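Sialidase domain-containing protein (Dyadobacter fermentans, PDB 5HX0) is of unknown function but folds as a six-bladed, sialidase-like beta-propeller, so it possibly binds or cleaves glycans. Local coordinates at residues K55-F60 against K87-V92; I64-G69 against G135-A140; L325-Y330 against V379-Y384. All coordinates share one frame; numbering follows the deposited sequence.

Contact 1: residues K55-F60 against K87-V92; sequences KFHAAF and KGTNHV
F60 drives the edge of its ring into the face of H91: CZ of F60 sits 3.6 Å above the plane of the H91 imidazole, over its centre, in a T-shaped pair with the planes at 88°. H57 comes in at the edge of the H91 ring, its NE2 near that ring's plane. CE1 of H57 lies 3.9 Å from CD2 of H91, and the two imidazoles meet obliquely, at 64°, making an aromatic cluster of three rings. The third touch is aliphatic: the methyl CG2 of T89 packs 3.7 Å from CD2 of H57. With CG2 anti to the backbone N of T89 (chi1 -58° for OG1), OG1 lies beside that N and is hydrogen-bonded to N of R81.

In the next shell D365 holds both imidazoles, OD2 bonded to NE2 of H57 and OD1 to NE2 of H91, tying the strand to the loop through one carboxylate. Behind F60, CB of A59 lies 3.6 Å above the ring plane, while Y384 meets F60 edge-to-face. The loop is shaped by an Asx turn: N of V92 donates to OD1 of N90 over 3.1 Å. D150 and R148 of the second subunit bond the backbone at K87 and V92.

An acetate about 3 Å from the H91 side chain and a glycerol about 4 Å away, both probably from the crystallisation liquor, may mark a pocket here. Such a cluster, where a blade's first strand meets the loop joining its next two strands, is consistent with the ligand-binding end of a sialidase-like beta-propeller.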
loop_
_atom_site.group_PDB
_atom_site.type_symbol
_atom_site.label_atom_id
_atom_site.label_comp_id
_atom_site.label_asym_id
_atom_site.label_seq_id
_atom_site.Cartn_x
_atom_site.Cartn_y
_atom_site.Cartn_z
ATOM N N LYS A 55 10.832 -13.463 -2.698
ATOM C CA LYS A 55 9.844 -12.788 -3.529
ATOM C C LYS A 55 9.977 -11.267 -3.505
ATOM O O LYS A 55 9.245 -10.600 -4.242
ATOM C CB LYS A 55 8.429 -13.186 -3.081
ATOM C CG LYS A 55 8.141 -14.681 -3.276
ATOM C CD LYS A 55 6.664 -14.967 -3.012
ATOM C CE LYS A 55 6.379 -16.470 -2.883
ATOM N NZ LYS A 55 7.157 -17.289 -3.858
ATOM N N PHE A 56 10.877 -10.705 -2.687
ATOM C CA PHE A 56 10.900 -9.274 -2.415
ATOM C C PHE A 56 12.299 -8.701 -2.588
ATOM O O PHE A 56 13.305 -9.347 -2.297
ATOM C CB PHE A 56 10.410 -8.947 -0.970
ATOM C CG PHE A 56 8.934 -9.173 -0.781
ATOM C CD1 PHE A 56 8.017 -8.388 -1.471
ATOM C CD2 PHE A 56 8.460 -10.174 0.059
ATOM C CE1 PHE A 56 6.625 -8.582 -1.319
ATOM C CE2 PHE A 56 7.076 -10.379 0.218
ATOM C CZ PHE A 56 6.156 -9.570 -0.480
ATOM N N HIS A 57 12.331 -7.468 -3.062
ATOM C CA HIS A 57 13.502 -6.619 -2.999
ATOM C C HIS A 57 13.348 -5.781 -1.729
ATOM O O HIS A 57 12.422 -4.969 -1.626
ATOM C CB HIS A 57 13.562 -5.782 -4.269
ATOM C CG HIS A 57 14.791 -4.942 -4.415
ATOM N ND1 HIS A 57 14.991 -3.779 -3.700
ATOM C CD2 HIS A 57 15.857 -5.063 -5.247
ATOM C CE1 HIS A 57 16.143 -3.238 -4.061
ATOM N NE2 HIS A 57 16.685 -3.994 -5.003
ATOM N N ALA A 58 14.216 -6.015 -0.738
ATOM C CA ALA A 58 14.178 -5.308 0.540
ATOM C C ALA A 58 15.444 -4.480 0.639
ATOM O O ALA A 58 16.546 -5.027 0.514
ATOM C CB ALA A 58 14.071 -6.280 1.726
ATOM N N ALA A 59 15.303 -3.167 0.836
ATOM C CA ALA A 59 16.486 -2.316 0.708
ATOM C C ALA A 59 16.327 -1.015 1.489
ATOM O O ALA A 59 15.234 -0.641 1.904
ATOM C CB ALA A 59 16.779 -2.018 -0.770
ATOM N N PHE A 60 17.460 -0.316 1.663
ATOM C CA PHE A 60 17.525 1.055 2.171
ATOM C C PHE A 60 16.986 1.152 3.600
ATOM O O PHE A 60 15.948 1.796 3.829
ATOM C CB PHE A 60 16.737 2.004 1.234
ATOM C CG PHE A 60 16.980 1.731 -0.254
ATOM C CD1 PHE A 60 18.281 1.679 -0.758
ATOM C CD2 PHE A 60 15.918 1.512 -1.118
ATOM C CE1 PHE A 60 18.528 1.406 -2.121
ATOM C CE2 PHE A 60 16.148 1.228 -2.490
ATOM C CZ PHE A 60 17.456 1.188 -2.988
ATOM N N LYS A 87 13.522 -9.980 -16.108
ATOM C CA LYS A 87 14.956 -10.257 -16.062
ATOM C C LYS A 87 15.622 -9.774 -14.770
ATOM O O LYS A 87 16.579 -10.409 -14.295
ATOM C CB LYS A 87 15.636 -9.616 -17.279
ATOM C CG LYS A 87 15.459 -8.097 -17.330
ATOM C CD LYS A 87 16.045 -7.474 -18.586
ATOM C CE LYS A 87 15.959 -5.958 -18.510
ATOM N NZ LYS A 87 16.657 -5.461 -17.292
ATOM N N GLY A 88 15.165 -8.663 -14.200
ATOM C CA GLY A 88 15.798 -8.140 -12.999
ATOM C C GLY A 88 14.940 -7.042 -12.402
ATOM O O GLY A 88 13.872 -6.700 -12.923
ATOM N N THR A 89 15.432 -6.482 -11.298
ATOM C CA THR A 89 14.693 -5.499 -10.501
ATOM C C THR A 89 15.471 -4.187 -10.443
ATOM O O THR A 89 16.693 -4.197 -10.267
ATOM C CB THR A 89 14.462 -6.059 -9.087
ATOM O OG1 THR A 89 13.750 -7.308 -9.191
ATOM C CG2 THR A 89 13.686 -5.056 -8.201
ATOM N N ASN A 90 14.785 -3.056 -10.619
ATOM C CA ASN A 90 15.447 -1.777 -10.409
ATOM C C ASN A 90 14.863 -1.110 -9.156
ATOM O O ASN A 90 14.251 -1.773 -8.316
ATOM C CB ASN A 90 15.352 -0.916 -11.672
ATOM C CG ASN A 90 13.910 -0.622 -12.084
ATOM O OD1 ASN A 90 12.989 -0.695 -11.271
ATOM N ND2 ASN A 90 13.711 -0.304 -13.366
ATOM N N HIS A 91 15.090 0.192 -9.006
ATOM C CA HIS A 91 14.689 0.860 -7.781
ATOM C C HIS A 91 13.390 1.664 -7.937
ATOM O O HIS A 91 13.106 2.532 -7.104
ATOM C CB HIS A 91 15.831 1.744 -7.270
ATOM C CG HIS A 91 17.040 0.969 -6.811
ATOM N ND1 HIS A 91 18.288 1.546 -6.662
ATOM C CD2 HIS A 91 17.186 -0.334 -6.459
ATOM C CE1 HIS A 91 19.149 0.634 -6.236
ATOM N NE2 HIS A 91 18.506 -0.519 -6.108
ATOM N N VAL A 92 12.584 1.390 -8.962
ATOM C CA VAL A 92 11.251 1.979 -9.038
ATOM C C VAL A 92 10.228 0.863 -9.190
ATOM O O VAL A 92 10.454 -0.118 -9.913
ATOM C CB VAL A 92 11.088 3.029 -10.172
ATOM C CG1 VAL A 92 12.031 4.218 -9.943
ATOM C CG2 VAL A 92 11.257 2.410 -11.558
#

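Contact 2: residues I64-G69 against G135-A140; sequences IKKKNG and GTILCA
NZ of K66 is held by the carbonyl O of G178 through a hydrogen bond, with a second, long and weak ion pair to OE1 of E70. The chain heads for G178, away from the strand, and on the way its aliphatic stem brushes I137: CD of K66 comes to 4.4 Å from CD1 of I137, a loose touch. A glycerol lies about 4 Å from the same side chain, on the partly exposed flank of the contact.

The firm part is deeper, where two isoleucines meet by their terminal methyls. CD1 of I64 stands 3.6 Å from CD1 of I137 and 3.9 Å from CG1 of I137, and the two side chains cross at a slant. In I64 the branch that does the touching, CG1, lies between the backbone N and the carbonyl carbon (chi1 59°), and from there CD1 extends to I137. I137 answers with CG1 anti to its carbonyl carbon, chi1 -58°.

The backbones themselves stay apart, with CA of I64 and CA of I137 separated by 9.0 Å, because the segments belong to different sheets. Strand 56-65 is the first strand of one propeller blade, and strand 137-145 pairs with 123-131 in the next; I64 and I137 pack across the interface between the two blades. L129 of strand 123-131 also lies against I64, and W182 covers I137.

Just past I64, the chain reverses in a type I turn from K66 to G69, closed by N of G69 donating to O of K66 over 2.9 Å. G69 has a positive phi of 96°, which suits glycine.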
loop_
_atom_site.group_PDB
_atom_site.type_symbol
_atom_site.label_atom_id
_atom_site.label_comp_id
_atom_site.label_asym_id
_atom_site.label_seq_id
_atom_site.Cartn_x
_atom_site.Cartn_y
_atom_site.Cartn_z
ATOM N N ILE A 64 15.980 2.807 14.620
ATOM C CA ILE A 64 15.992 3.535 15.890
ATOM C C ILE A 64 15.791 2.507 16.998
ATOM O O ILE A 64 15.407 1.366 16.744
ATOM C CB ILE A 64 14.887 4.606 15.948
ATOM C CG1 ILE A 64 13.538 3.896 15.758
ATOM C CG2 ILE A 64 15.093 5.670 14.828
ATOM C CD1 ILE A 64 12.342 4.687 16.163
ATOM N N LYS A 65 16.063 2.911 18.236
ATOM C CA LYS A 65 15.729 2.092 19.405
ATOM C C LYS A 65 14.895 2.942 20.353
ATOM O O LYS A 65 15.343 4.008 20.779
ATOM C CB LYS A 65 16.983 1.556 20.115
ATOM C CG LYS A 65 16.636 0.672 21.319
ATOM C CD LYS A 65 17.880 0.069 21.996
ATOM C CE LYS A 65 18.563 1.043 22.962
ATOM N NZ LYS A 65 19.444 2.087 22.330
ATOM N N LYS A 66 13.680 2.490 20.662
ATOM C CA LYS A 66 12.780 3.298 21.475
ATOM C C LYS A 66 13.160 3.213 22.949
ATOM O O LYS A 66 13.904 2.327 23.371
ATOM C CB LYS A 66 11.334 2.837 21.301
ATOM C CG LYS A 66 10.870 2.895 19.855
ATOM C CD LYS A 66 9.339 2.911 19.777
ATOM C CE LYS A 66 8.758 1.616 20.232
ATOM N NZ LYS A 66 7.255 1.673 20.255
ATOM N N LYS A 67 12.620 4.154 23.732
ATOM C CA LYS A 67 12.896 4.178 25.169
ATOM C C LYS A 67 12.487 2.867 25.839
ATOM O O LYS A 67 13.157 2.416 26.775
ATOM C CB LYS A 67 12.169 5.372 25.806
ATOM C CG LYS A 67 12.561 5.677 27.267
ATOM C CD LYS A 67 13.879 6.450 27.365
ATOM C CE LYS A 67 14.076 7.046 28.791
ATOM N NZ LYS A 67 15.379 7.840 28.835
ATOM N N ASN A 68 11.439 2.199 25.325
ATOM C CA ASN A 68 11.010 0.931 25.911
ATOM C C ASN A 68 11.846 -0.263 25.467
ATOM O O ASN A 68 11.485 -1.395 25.795
ATOM C CB ASN A 68 9.530 0.670 25.599
ATOM C CG ASN A 68 9.273 0.371 24.131
ATOM O OD1 ASN A 68 10.184 0.269 23.311
ATOM N ND2 ASN A 68 8.009 0.215 23.800
ATOM N N GLY A 69 12.940 -0.054 24.742
ATOM C CA GLY A 69 13.833 -1.132 24.374
ATOM C C GLY A 69 13.588 -1.725 22.996
ATOM O O GLY A 69 14.440 -2.474 22.498
ATOM N N GLY A 135 10.485 11.215 22.041
ATOM C CA GLY A 135 9.864 9.997 21.574
ATOM C C GLY A 135 9.132 10.117 20.258
ATOM O O GLY A 135 8.785 9.082 19.672
ATOM N N THR A 136 8.881 11.340 19.777
ATOM C CA THR A 136 8.339 11.528 18.433
ATOM C C THR A 136 9.212 10.830 17.397
ATOM O O THR A 136 10.442 10.853 17.490
ATOM C CB THR A 136 8.269 13.020 18.121
ATOM O OG1 THR A 136 7.435 13.664 19.098
ATOM C CG2 THR A 136 7.717 13.263 16.715
ATOM N N ILE A 137 8.586 10.217 16.393
ATOM C CA ILE A 137 9.335 9.600 15.295
ATOM C C ILE A 137 8.916 10.243 13.987
ATOM O O ILE A 137 7.719 10.339 13.695
ATOM C CB ILE A 137 9.130 8.076 15.233
ATOM C CG1 ILE A 137 9.559 7.416 16.549
ATOM C CG2 ILE A 137 9.915 7.468 14.031
ATOM C CD1 ILE A 137 9.043 5.973 16.700
ATOM N N LEU A 138 9.903 10.696 13.215
ATOM C CA LEU A 138 9.703 11.168 11.852
ATOM C C LEU A 138 10.186 10.090 10.896
ATOM O O LEU A 138 11.209 9.453 11.151
ATOM C CB LEU A 138 10.487 12.448 11.587
ATOM C CG LEU A 138 10.263 13.641 12.522
ATOM C CD1 LEU A 138 11.174 14.792 12.116
ATOM C CD2 LEU A 138 8.825 14.068 12.422
ATOM N N CYS A 139 9.459 9.896 9.792
ATOM C CA CYS A 139 9.868 8.944 8.756
ATOM C C CYS A 139 9.820 9.671 7.414
ATOM O O CYS A 139 8.748 9.829 6.825
ATOM C CB CYS A 139 8.978 7.694 8.755
ATOM S SG CYS A 139 9.486 6.477 7.513
ATOM N N ALA A 140 10.980 10.110 6.935
ATOM C CA ALA A 140 11.064 10.799 5.655
ATOM C C ALA A 140 11.089 9.791 4.514
ATOM O O ALA A 140 11.616 8.675 4.643
ATOM C CB ALA A 140 12.316 11.678 5.599
#

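Contact 3: residues L325-Y330 against V379-Y384; sequences LLSYGY and VLVSYY
L325 lays its methyl CD2 against two valines at once: CD2 of L325 is 3.8 Å from CG1 of V379 and 4.0 Å from CG2 of V381. The two valine methyls come from successive inward-facing residues of one strand, and the leucine methyl settles onto the pair. The leucine reaches this far because its CG runs anti to the backbone N (chi1 178°), carrying the branch out toward the other strand. L325 and V379 lie alongside one another, pointing opposite ways, whereas V381 meets the leucine at an angle.

Further along, the fit slackens. CB of S327 approaches CG1 of V381 to 4.1 Å, and since the serine was modelled in two conformers, this touch is the less certain one. The backbones are nevertheless nearer here, CA of S327 and CA of V381 being 7.7 Å apart against 9.3 Å between CA of L325 and CA of V379; a small side chain fills the narrower gap, a long one the wider. Beyond S327 the two segments part. Y328 turns away and has its hydroxyl hydrogen-bonded to E354 and R340, while Y330, partly exposed, packs its ring with R338 in a cation-pi contact.

All four touching residues are buried. The strand segments run nearly parallel, at 24°, with axes 9.0 Å apart, and each is an interior strand of its own four-stranded antiparallel blade. A371 and P369 of strand 367-375 pack on L325 and S327 respectively, A339 and I341 of strand 336-342 flank L325, and L317 of strand 314-318 meets V379, so the contact lies between the faces of two adjacent propeller blades.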
loop_
_atom_site.group_PDB
_atom_site.type_symbol
_atom_site.label_atom_id
_atom_site.label_comp_id
_atom_site.label_asym_id
_atom_site.label_seq_id
_atom_site.Cartn_x
_atom_site.Cartn_y
_atom_site.Cartn_z
ATOM N N LEU A 325 30.656 7.034 14.943
ATOM C CA LEU A 325 30.728 5.929 13.996
ATOM C C LEU A 325 30.161 6.388 12.656
ATOM O O LEU A 325 28.974 6.712 12.562
ATOM C CB LEU A 325 29.960 4.709 14.503
ATOM C CG LEU A 325 29.965 3.515 13.529
ATOM C CD1 LEU A 325 31.374 2.949 13.384
ATOM C CD2 LEU A 325 28.988 2.448 14.030
ATOM N N LEU A 326 31.011 6.432 11.629
ATOM C CA LEU A 326 30.613 6.798 10.269
ATOM C C LEU A 326 30.579 5.522 9.446
ATOM O O LEU A 326 31.627 4.935 9.192
ATOM C CB LEU A 326 31.605 7.802 9.673
ATOM C CG LEU A 326 31.260 8.411 8.311
ATOM C CD1 LEU A 326 30.073 9.357 8.427
ATOM C CD2 LEU A 326 32.481 9.140 7.757
ATOM N N SER A 327 29.392 5.076 9.038
ATOM C CA SER A 327 29.311 3.865 8.233
ATOM C C SER A 327 28.886 4.210 6.810
ATOM O O SER A 327 28.187 5.203 6.576
ATOM C CB SER A 327 28.341 2.853 8.850
ATOM O OG SER A 327 27.065 3.420 9.018
ATOM N N TYR A 328 29.311 3.377 5.861
ATOM C CA TYR A 328 29.032 3.627 4.450
ATOM C C TYR A 328 29.086 2.340 3.645
ATOM O O TYR A 328 29.744 1.371 4.025
ATOM C CB TYR A 328 30.013 4.634 3.842
ATOM C CG TYR A 328 31.450 4.438 4.275
ATOM C CD1 TYR A 328 31.909 4.995 5.463
ATOM C CD2 TYR A 328 32.350 3.746 3.481
ATOM C CE1 TYR A 328 33.221 4.842 5.872
ATOM C CE2 TYR A 328 33.693 3.584 3.889
ATOM C CZ TYR A 328 34.107 4.142 5.082
ATOM O OH TYR A 328 35.412 4.015 5.526
ATOM N N GLY A 329 28.389 2.355 2.506
ATOM C CA GLY A 329 28.495 1.262 1.567
ATOM C C GLY A 329 29.774 1.357 0.755
ATOM O O GLY A 329 30.310 2.442 0.506
ATOM N N TYR A 330 30.279 0.200 0.346
ATOM C CA TYR A 330 31.498 0.127 -0.459
ATOM C C TYR A 330 31.169 -0.649 -1.728
ATOM O O TYR A 330 31.274 -1.877 -1.776
ATOM C CB TYR A 330 32.640 -0.527 0.308
ATOM C CG TYR A 330 33.982 -0.336 -0.358
ATOM C CD1 TYR A 330 34.610 0.899 -0.357
ATOM C CD2 TYR A 330 34.620 -1.396 -0.992
ATOM C CE1 TYR A 330 35.870 1.074 -0.958
ATOM C CE2 TYR A 330 35.862 -1.230 -1.593
ATOM C CZ TYR A 330 36.479 0.002 -1.569
ATOM O OH TYR A 330 37.712 0.156 -2.166
ATOM N N VAL A 379 26.923 -1.914 19.071
ATOM C CA VAL A 379 26.244 -1.176 18.010
ATOM C C VAL A 379 25.802 -2.167 16.941
ATOM O O VAL A 379 26.566 -3.057 16.556
ATOM C CB VAL A 379 27.182 -0.122 17.382
ATOM C CG1 VAL A 379 26.562 0.474 16.130
ATOM C CG2 VAL A 379 27.523 0.977 18.386
ATOM N N LEU A 380 24.588 -1.987 16.427
ATOM C CA LEU A 380 24.142 -2.705 15.234
ATOM C C LEU A 380 24.314 -1.797 14.025
ATOM O O LEU A 380 23.759 -0.696 13.988
ATOM C CB LEU A 380 22.679 -3.128 15.362
ATOM C CG LEU A 380 22.029 -3.629 14.073
ATOM C CD1 LEU A 380 22.650 -4.956 13.670
ATOM C CD2 LEU A 380 20.524 -3.752 14.244
ATOM N N VAL A 381 25.111 -2.229 13.060
ATOM C CA VAL A 381 25.187 -1.542 11.770
ATOM C C VAL A 381 24.279 -2.329 10.835
ATOM O O VAL A 381 24.642 -3.415 10.379
ATOM C CB VAL A 381 26.617 -1.468 11.232
ATOM C CG1 VAL A 381 26.631 -0.681 9.903
ATOM C CG2 VAL A 381 27.557 -0.849 12.279
ATOM N N SER A 382 23.086 -1.801 10.561
ATOM C CA SER A 382 22.233 -2.434 9.572
ATOM C C SER A 382 22.558 -1.909 8.175
ATOM O O SER A 382 23.177 -0.857 8.007
ATOM C CB SER A 382 20.747 -2.178 9.888
ATOM O OG SER A 382 20.391 -0.839 9.543
ATOM N N TYR A 383 22.135 -2.663 7.163
ATOM C CA TYR A 383 22.342 -2.317 5.759
ATOM C C TYR A 383 21.477 -3.268 4.950
ATOM O O TYR A 383 20.881 -4.194 5.503
ATOM C CB TYR A 383 23.824 -2.407 5.337
ATOM C CG TYR A 383 24.554 -3.603 5.910
ATOM C CD1 TYR A 383 24.505 -4.849 5.277
ATOM C CD2 TYR A 383 25.279 -3.492 7.103
ATOM C CE1 TYR A 383 25.172 -5.951 5.814
ATOM C CE2 TYR A 383 25.956 -4.593 7.635
ATOM C CZ TYR A 383 25.882 -5.812 6.991
ATOM O OH TYR A 383 26.540 -6.893 7.524
ATOM N N TYR A 384 21.367 -3.019 3.643
ATOM C CA TYR A 384 20.807 -4.065 2.805
ATOM C C TYR A 384 21.934 -4.688 1.997
ATOM O O TYR A 384 23.042 -4.137 1.889
ATOM C CB TYR A 384 19.637 -3.576 1.914
ATOM C CG TYR A 384 20.002 -2.894 0.600
ATOM C CD1 TYR A 384 20.503 -1.597 0.588
ATOM C CD2 TYR A 384 19.788 -3.535 -0.635
ATOM C CE1 TYR A 384 20.820 -0.944 -0.625
ATOM C CE2 TYR A 384 20.111 -2.889 -1.860
ATOM C CZ TYR A 384 20.623 -1.585 -1.834
ATOM O OH TYR A 384 20.951 -0.924 -3.018
#

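Contacts 1 and 2 draw on the same strand, 56-65, from its two ends, their centres 26 Å apart; beyond that shared strand they do not touch. Contact 3 comes up to contact 1 through Y384: CB of A59 lies 3.4 Å from CD2 of Y384, and NE2 of H91 lies 4.0 Å from OH of Y384. The Y384 hydroxyl also bonds to D365, the same carboxylate that serves H57 and H91, which places the end of segment 379-384 beside the site where the acetate is bound. Contact 2 does not touch contact 3, the nearest atoms being about 8 Å apart; like contact 3 it joins neighbouring blades.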